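RILP-like protein 2 (PDB 4KP3) takes part in protein transport, including transport away from primary cilia, and in neuronal morphogenesis, promoting the formation and upkeep of dendritic spines, the crystallised part being its RH1 region. Local coordinates at residues Glu20-Leu25 with Ile40-Arg46. Numbering follows the deposited sequence.
Sequences EDEGAL and ISYVVGR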
loop_
_atom_site.group_PDB
_atom_site.type_symbol
_atom_site.label_atom_id
_atom_site.label_comp_id
_atom_site.label_asym_id
_atom_site.label_seq_id
_atom_site.Cartn_x
_atom_site.Cartn_y
_atom_site.Cartn_z
ATOM N N GLU E 20 9.458 11.870 5.644
ATOM C CA GLU E 20 10.688 11.086 5.659
ATOM C C GLU E 20 10.910 10.423 4.308
ATOM O O GLU E 20 12.010 9.961 4.006
ATOM C CB GLU E 20 10.643 10.015 6.754
ATOM C CG GLU E 20 10.477 10.550 8.166
ATOM C CD GLU E 20 9.037 10.885 8.506
ATOM O OE1 GLU E 20 8.160 10.722 7.631
ATOM O OE2 GLU E 20 8.783 11.309 9.654
ATOM N N ASP E 21 9.855 10.379 3.501
ATOM C CA ASP E 21 9.909 9.735 2.194
ATOM C C ASP E 21 9.537 10.718 1.091
ATOM O O ASP E 21 9.367 10.329 -0.065
ATOM C CB ASP E 21 8.966 8.533 2.159
ATOM C CG ASP E 21 7.508 8.929 2.319
ATOM O OD1 ASP E 21 7.229 10.019 2.867
ATOM O OD2 ASP E 21 6.638 8.140 1.899
ATOM N N GLU E 22 9.407 11.986 1.470
ATOM C CA GLU E 22 9.059 13.061 0.549
ATOM C C GLU E 22 9.972 13.036 -0.670
ATOM O O GLU E 22 9.509 13.080 -1.808
ATOM C CB GLU E 22 9.164 14.412 1.266
ATOM C CG GLU E 22 8.389 15.543 0.614
ATOM C CD GLU E 22 8.226 16.740 1.535
ATOM O OE1 GLU E 22 9.221 17.143 2.176
ATOM O OE2 GLU E 22 7.099 17.270 1.625
ATOM N N GLY E 23 11.273 12.941 -0.419
ATOM C CA GLY E 23 12.257 12.881 -1.480
ATOM C C GLY E 23 12.229 11.564 -2.229
ATOM O O GLY E 23 12.517 11.522 -3.426
ATOM N N ALA E 24 11.888 10.483 -1.534
ATOM C CA ALA E 24 11.792 9.180 -2.187
ATOM C C ALA E 24 10.598 9.135 -3.150
ATOM O O ALA E 24 10.761 8.873 -4.338
ATOM C CB ALA E 24 11.702 8.067 -1.158
ATOM N N LEU E 25 9.405 9.410 -2.630
ATOM C CA LEU E 25 8.186 9.385 -3.434
ATOM C C LEU E 25 8.237 10.349 -4.620
ATOM O O LEU E 25 7.604 10.110 -5.646
ATOM C CB LEU E 25 6.966 9.712 -2.569
ATOM C CG LEU E 25 6.586 8.751 -1.439
ATOM C CD1 LEU E 25 5.375 9.282 -0.695
ATOM C CD2 LEU E 25 6.303 7.363 -1.977
ATOM N N ILE E 40 10.516 4.507 1.997
ATOM C CA ILE E 40 9.092 4.435 1.682
ATOM C C ILE E 40 8.410 3.367 2.530
ATOM O O ILE E 40 7.300 3.566 3.027
ATOM C CB ILE E 40 8.868 4.110 0.186
ATOM C CG1 ILE E 40 9.407 5.236 -0.696
ATOM C CG2 ILE E 40 7.389 3.879 -0.113
ATOM C CD1 ILE E 40 9.375 4.917 -2.188
ATOM N N SER E 41 9.088 2.238 2.696
ATOM C CA SER E 41 8.554 1.122 3.468
ATOM C C SER E 41 8.262 1.506 4.913
ATOM O O SER E 41 7.241 1.104 5.476
ATOM C CB SER E 41 9.530 -0.054 3.443
ATOM O OG SER E 41 9.835 -0.436 2.116
ATOM N N TYR E 42 9.163 2.278 5.517
ATOM C CA TYR E 42 8.975 2.671 6.905
ATOM C C TYR E 42 7.744 3.549 7.093
ATOM O O TYR E 42 6.933 3.299 7.985
ATOM C CB TYR E 42 10.210 3.375 7.478
ATOM C CG TYR E 42 9.956 3.930 8.858
ATOM C CD1 TYR E 42 9.666 3.085 9.924
ATOM C CD2 TYR E 42 9.989 5.296 9.097
ATOM C CE1 TYR E 42 9.417 3.586 11.188
ATOM C CE2 TYR E 42 9.749 5.809 10.362
ATOM C CZ TYR E 42 9.463 4.949 11.403
ATOM O OH TYR E 42 9.222 5.453 12.661
ATOM N N VAL E 43 7.594 4.569 6.255
ATOM C CA VAL E 43 6.479 5.492 6.443
ATOM C C VAL E 43 5.133 4.873 6.053
ATOM O O VAL E 43 4.109 5.188 6.656
ATOM C CB VAL E 43 6.714 6.868 5.773
ATOM C CG1 VAL E 43 8.153 6.998 5.311
ATOM C CG2 VAL E 43 5.746 7.092 4.636
ATOM N N VAL E 44 5.139 3.978 5.070
ATOM C CA VAL E 44 3.930 3.233 4.741
ATOM C C VAL E 44 3.581 2.310 5.909
ATOM O O VAL E 44 2.412 2.168 6.273
ATOM C CB VAL E 44 4.082 2.440 3.415
ATOM C CG1 VAL E 44 3.031 1.351 3.304
ATOM C CG2 VAL E 44 4.001 3.380 2.222
ATOM N N GLY E 45 4.606 1.706 6.507
ATOM C CA GLY E 45 4.434 0.892 7.700
ATOM C C GLY E 45 3.775 1.637 8.852
ATOM O O GLY E 45 2.873 1.108 9.500
ATOM N N ARG E 46 4.222 2.866 9.102
ATOM C CA ARG E 46 3.646 3.695 10.160
ATOM C C ARG E 46 2.171 3.961 9.914
ATOM O O ARG E 46 1.343 3.863 10.821
ATOM C CB ARG E 46 4.373 5.041 10.261
ATOM C CG ARG E 46 5.763 4.984 10.853
ATOM C CD ARG E 46 6.225 6.376 11.268
ATOM N NE ARG E 46 5.929 7.387 10.254
ATOM C CZ ARG E 46 6.746 8.383 9.924
ATOM N NH1 ARG E 46 7.924 8.506 10.524
ATOM N NH2 ARG E 46 6.389 9.255 8.991
#
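Glu20 and Arg46 close the outer end of this contact with a two-pronged salt bridge, an example of an ion pair at the edge of a mostly apolar contact. NH2 of Arg46 gives the shorter bond, 2.7 Å to Glu20 OE1, while NH1 reaches OE2 of Glu20 more weakly at 3.1 Å; Glu20 is poorly ordered, so the fine geometry is approximate. The two flat groups are not coplanar: their planes stand 75° apart, and NH2 comes to OE1 from above the carboxylate plane. A bend at chi3 (-45°) turns the arginine tip toward Glu20. An alanine in place of Arg46 would probably leave the Glu20 carboxylate without its charged mate and its side chain freer still to turn. Further in, Asp21 lies against both methyls of Val43, its CB 3.6 Å from CG1 of Val43. Beyond it, toward Ala24 and Leu25, the contact is apolar. Ala24 CB meets Ile40 CG1 at 3.7 Å, and Leu25 CD2 slants across Ile40 CD1 at 3.9 Å. The short helix 22-25 is thereby laid on helix 34-49, whose Ile40 also touches Met68 of the long helix 55-100, while Lys63 of the second subunit packs on Leu25 and Val43, placing the contact at the dimer interface of the RH1 domain.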